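Local coordinates for mortality factor 4-like protein 1 (Homo sapiens, PDB 2F5K) that binds a methylated lysine of the histone H3 tail through its chromo domain, a small beta barrel, and probably takes part in gene regulation, at residues 31-36 with 65-70; 43-46 with 51-54. All coordinates share one frame; numbering follows the deposited sequence.

Contact 1 of 2, residues 31-36 with 65-70; sequences CFHGPL and WDEWVP
In the ring cluster that is probably the methyl-lysine cage of this chromo domain barrel, His-33, just after strand 28-32, meets Trp-65, just before strand 67-70, and Glu-67, the first residue of that strand. The strands do not pair here: Cys-31 and Val-69 stay 8.6 Å apart, CA to CA, and side chains fill the distance. With CG anti to the backbone N (chi1 176°), the imidazole of His-33 is brought closer to the second segment, and its CE1 comes to the edge of the indole, 4.2 Å from Trp-65 CZ3. These two side chains cross at about a right angle, and Trp-61 sets an edge-to-face contact against each of them, as suits a pocket built from flat aromatic walls. Glu-67 also crosses the imidazole at about a right angle; its chi1 of 52° wedges CG between the backbone N and the carbonyl carbon, and the chain beyond is extended. Its OE1 lies at the imidazole edge, 3.3 Å from His-33 CD2, with the carboxylate turned 82° from the ring plane. A weak, long ion pair links the same oxygen to Arg-73. Deeper in the barrel the contact becomes apolar, where compact residues suit the buried space: Cys-31 and Val-69 point toward each other, and the sulfur SG of Cys-31 sits almost evenly against both methyls of Val-69, 4.0 Å from CG2 and 4.1 Å from CG1.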
# COMPACT_ATOMS: atom_id res chain seq x y z
N CYS A 31 0.42 1.26 -1.45
CA CYS A 31 -0.09 0.48 -0.37
C CYS A 31 -0.98 1.33 0.46
O CYS A 31 -0.66 2.48 0.72
CB CYS A 31 1.07 -0.06 0.48
SG CYS A 31 0.54 -1.24 1.75
N PHE A 32 -2.10 0.75 0.90
CA PHE A 32 -3.03 1.40 1.78
C PHE A 32 -2.50 1.39 3.22
O PHE A 32 -1.96 0.38 3.68
CB PHE A 32 -4.37 0.66 1.78
CG PHE A 32 -5.30 1.09 0.70
CD1 PHE A 32 -5.59 0.26 -0.35
CD2 PHE A 32 -5.91 2.31 0.75
CE1 PHE A 32 -6.49 0.66 -1.35
CE2 PHE A 32 -6.79 2.72 -0.26
CZ PHE A 32 -7.04 1.90 -1.30
N HIS A 33 -2.67 2.49 3.92
CA HIS A 33 -2.30 2.56 5.30
C HIS A 33 -3.49 3.04 6.13
O HIS A 33 -4.13 2.24 6.83
CB HIS A 33 -1.06 3.42 5.52
CG HIS A 33 -0.70 3.59 6.95
ND1 HIS A 33 -0.73 4.81 7.60
CD2 HIS A 33 -0.31 2.68 7.88
CE1 HIS A 33 -0.37 4.64 8.86
NE2 HIS A 33 -0.11 3.36 9.06
N GLY A 34 -3.82 4.31 6.07
CA GLY A 34 -5.07 4.68 6.73
C GLY A 34 -6.14 4.67 5.63
O GLY A 34 -6.36 3.65 4.98
N PRO A 35 -6.76 5.82 5.42
CA PRO A 35 -7.69 6.04 4.32
C PRO A 35 -6.89 6.49 3.10
O PRO A 35 -7.45 6.96 2.12
CB PRO A 35 -8.50 7.23 4.81
CG PRO A 35 -7.40 8.08 5.48
CD PRO A 35 -6.62 7.03 6.27
N LEU A 36 -5.58 6.37 3.17
CA LEU A 36 -4.71 6.88 2.13
C LEU A 36 -3.83 5.82 1.49
O LEU A 36 -3.51 4.81 2.09
CB LEU A 36 -3.82 7.97 2.74
CG LEU A 36 -4.55 9.27 3.05
CD1 LEU A 36 -3.53 10.28 3.48
CD2 LEU A 36 -5.33 9.80 1.85
N TRP A 65 8.00 2.04 10.70
CA TRP A 65 6.65 1.89 10.18
C TRP A 65 6.52 0.75 9.18
O TRP A 65 5.42 0.42 8.73
CB TRP A 65 6.20 3.18 9.52
CG TRP A 65 6.20 4.34 10.46
CD1 TRP A 65 7.29 4.93 11.04
CD2 TRP A 65 5.06 5.07 10.91
NE1 TRP A 65 6.89 5.98 11.83
CE2 TRP A 65 5.52 6.09 11.76
CE3 TRP A 65 3.68 4.97 10.67
CZ2 TRP A 65 4.66 7.00 12.39
CZ3 TRP A 65 2.82 5.87 11.29
CH2 TRP A 65 3.31 6.87 12.14
N ASP A 66 7.65 0.15 8.82
CA ASP A 66 7.60 -1.00 7.94
C ASP A 66 6.66 -2.03 8.58
O ASP A 66 6.73 -2.29 9.77
CB ASP A 66 8.99 -1.59 7.71
CG ASP A 66 9.84 -0.76 6.76
OD1 ASP A 66 9.66 0.47 6.62
OD2 ASP A 66 10.75 -1.29 6.09
N GLU A 67 5.75 -2.59 7.79
CA GLU A 67 4.77 -3.51 8.35
C GLU A 67 4.29 -4.63 7.44
O GLU A 67 4.49 -4.61 6.22
CB GLU A 67 3.56 -2.74 8.86
CG GLU A 67 2.93 -1.79 7.86
CD GLU A 67 1.49 -1.47 8.23
OE1 GLU A 67 0.99 -0.37 7.95
OE2 GLU A 67 0.86 -2.34 8.84
N TRP A 68 3.65 -5.61 8.06
CA TRP A 68 3.05 -6.70 7.32
C TRP A 68 1.67 -6.26 6.90
O TRP A 68 0.97 -5.57 7.65
CB TRP A 68 3.00 -7.95 8.16
CG TRP A 68 4.35 -8.48 8.34
CD1 TRP A 68 5.22 -8.19 9.36
CD2 TRP A 68 5.05 -9.35 7.45
NE1 TRP A 68 6.40 -8.85 9.17
CE2 TRP A 68 6.32 -9.58 8.01
CE3 TRP A 68 4.72 -9.99 6.26
CZ2 TRP A 68 7.26 -10.40 7.40
CZ3 TRP A 68 5.64 -10.79 5.66
CH2 TRP A 68 6.90 -11.00 6.24
N VAL A 69 1.28 -6.64 5.69
CA VAL A 69 0.03 -6.16 5.12
C VAL A 69 -0.57 -7.31 4.36
O VAL A 69 0.15 -8.10 3.78
CB VAL A 69 0.33 -4.95 4.20
CG1 VAL A 69 -0.24 -5.13 2.80
CG2 VAL A 69 -0.14 -3.67 4.82
N PRO A 70 -1.88 -7.50 4.42
CA PRO A 70 -2.52 -8.53 3.59
C PRO A 70 -2.53 -8.04 2.15
O PRO A 70 -2.40 -6.84 1.93
CB PRO A 70 -3.93 -8.63 4.17
CG PRO A 70 -4.16 -7.31 4.72
CD PRO A 70 -2.85 -6.86 5.33

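Contact 2 of 2, residues 43-46 with 51-54; sequences VKVA and QVKY
Val-45 and Tyr-54 lie side by side on one face of the sheet and form the close-packed part of this contact. With CG1 anti to the backbone N (chi1 -179°), the valine presents both methyls to the same corner of the phenol ring. CG2 of Val-45 comes in near the ring plane, at the edge, 3.8 Å from Tyr-54 CE2, while its CG1 lies 3.9 Å from the same CE2 and also meets Val-52 CG1 at 4.2 Å. Pro-21 touches all three side chains, and Tyr-54 OH is hydrogen-bonded to Glu-71 and to the backbone of Phe-23, which anchors the hydroxyl end of the ring. Cutting Val-45 back to an alanine is likely to open a gap beside Tyr-54 CE2 and take away the methyl that Val-52 CG1 meets. The two segments run antiparallel, at 168°, as arms of one beta hairpin, and Ala-46 with Lys-53 is a hydrogen-bonded pair. Lys-53 N gives a short bond to Ala-46 O, 2.7 Å; Ala-46 N reaches Lys-53 O at 3.1 Å. A classic beta bulge precedes this pair, Val-43 and Lys-44 both facing Phe-55. On the face of Ala-46 and Lys-53 the two segments touch less: the small Ala-46 lets Trp-68 pack against it, while the extended chain of Lys-53 touches its partner near the base alone, CB 3.6 Å from Ala-46 O, and carries its amine away from the other strand.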
# COMPACT_ATOMS: atom_id res chain seq x y z
N VAL A 43 9.16 -5.47 0.25
CA VAL A 43 10.41 -6.06 0.74
C VAL A 43 10.31 -7.57 0.89
O VAL A 43 11.21 -8.30 0.48
CB VAL A 43 10.87 -5.43 2.07
CG1 VAL A 43 12.18 -6.06 2.53
CG2 VAL A 43 11.03 -3.94 1.93
N LYS A 44 9.21 -8.05 1.47
CA LYS A 44 9.03 -9.49 1.68
C LYS A 44 7.65 -10.01 1.28
O LYS A 44 6.65 -9.30 1.33
CB LYS A 44 9.30 -9.86 3.15
CG LYS A 44 10.74 -9.66 3.63
CD LYS A 44 10.96 -10.23 5.04
CE LYS A 44 12.21 -9.63 5.71
NZ LYS A 44 12.29 -9.96 7.16
N VAL A 45 7.62 -11.29 0.89
CA VAL A 45 6.41 -11.98 0.48
C VAL A 45 6.34 -13.29 1.24
O VAL A 45 7.18 -14.17 1.03
CB VAL A 45 6.45 -12.35 -1.02
CG1 VAL A 45 5.17 -13.05 -1.44
CG2 VAL A 45 6.70 -11.13 -1.90
N ALA A 46 5.37 -13.43 2.13
CA ALA A 46 5.23 -14.67 2.87
C ALA A 46 3.83 -15.25 2.72
O ALA A 46 2.84 -14.52 2.75
CB ALA A 46 5.55 -14.47 4.33
N GLN A 51 -3.29 -17.66 2.71
CA GLN A 51 -3.36 -16.21 2.67
C GLN A 51 -1.96 -15.64 2.47
O GLN A 51 -1.05 -15.91 3.26
CB GLN A 51 -3.99 -15.67 3.96
CG GLN A 51 -5.51 -15.90 4.08
CD GLN A 51 -6.10 -15.30 5.36
OE1 GLN A 51 -5.41 -14.60 6.11
NE2 GLN A 51 -7.37 -15.60 5.61
N VAL A 52 -1.78 -14.86 1.41
CA VAL A 52 -0.48 -14.28 1.09
C VAL A 52 -0.32 -12.92 1.76
O VAL A 52 -1.21 -12.08 1.69
CB VAL A 52 -0.31 -14.13 -0.42
CG1 VAL A 52 1.12 -13.76 -0.76
CG2 VAL A 52 -0.70 -15.42 -1.13
N LYS A 53 0.82 -12.72 2.42
CA LYS A 53 1.07 -11.48 3.13
C LYS A 53 2.27 -10.75 2.53
O LYS A 53 3.07 -11.33 1.81
CB LYS A 53 1.34 -11.76 4.60
CG LYS A 53 0.27 -12.60 5.29
CD LYS A 53 0.28 -12.41 6.81
CE LYS A 53 -0.95 -12.99 7.48
NZ LYS A 53 -1.13 -12.43 8.86
N TYR A 54 2.38 -9.47 2.83
CA TYR A 54 3.51 -8.71 2.32
C TYR A 54 4.12 -7.83 3.37
O TYR A 54 3.42 -7.13 4.10
CB TYR A 54 3.10 -7.84 1.14
CG TYR A 54 2.64 -8.61 -0.06
CD1 TYR A 54 1.29 -8.81 -0.28
CD2 TYR A 54 3.54 -9.14 -0.95
CE1 TYR A 54 0.85 -9.50 -1.37
CE2 TYR A 54 3.12 -9.84 -2.05
CZ TYR A 54 1.76 -10.02 -2.26
OH TYR A 54 1.33 -10.72 -3.36

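In the fold
Both contacts belong to one antiparallel sheet, ordered 67-70, 51-58, 37-48, 28-32, 74-76, and their centres lie 13 Å apart. Along the chain, contact 2 is nested inside the loop that contact 1 closes: the hairpin of 37-48 and 51-58 leaves strand 28-32 and returns to 67-70. Contact 2 pairs neighbouring strands near the surface, whereas contact 1 spans the curled sheet across its interior, between strands that are not neighbours, as expected of a barrel. They also touch directly, through a probable hydrogen bond from Val-69 N to Tyr-54 O and through Trp-68 packed on Ala-46, which joins the hairpin to the strand leading from the probable methyl-lysine pocket.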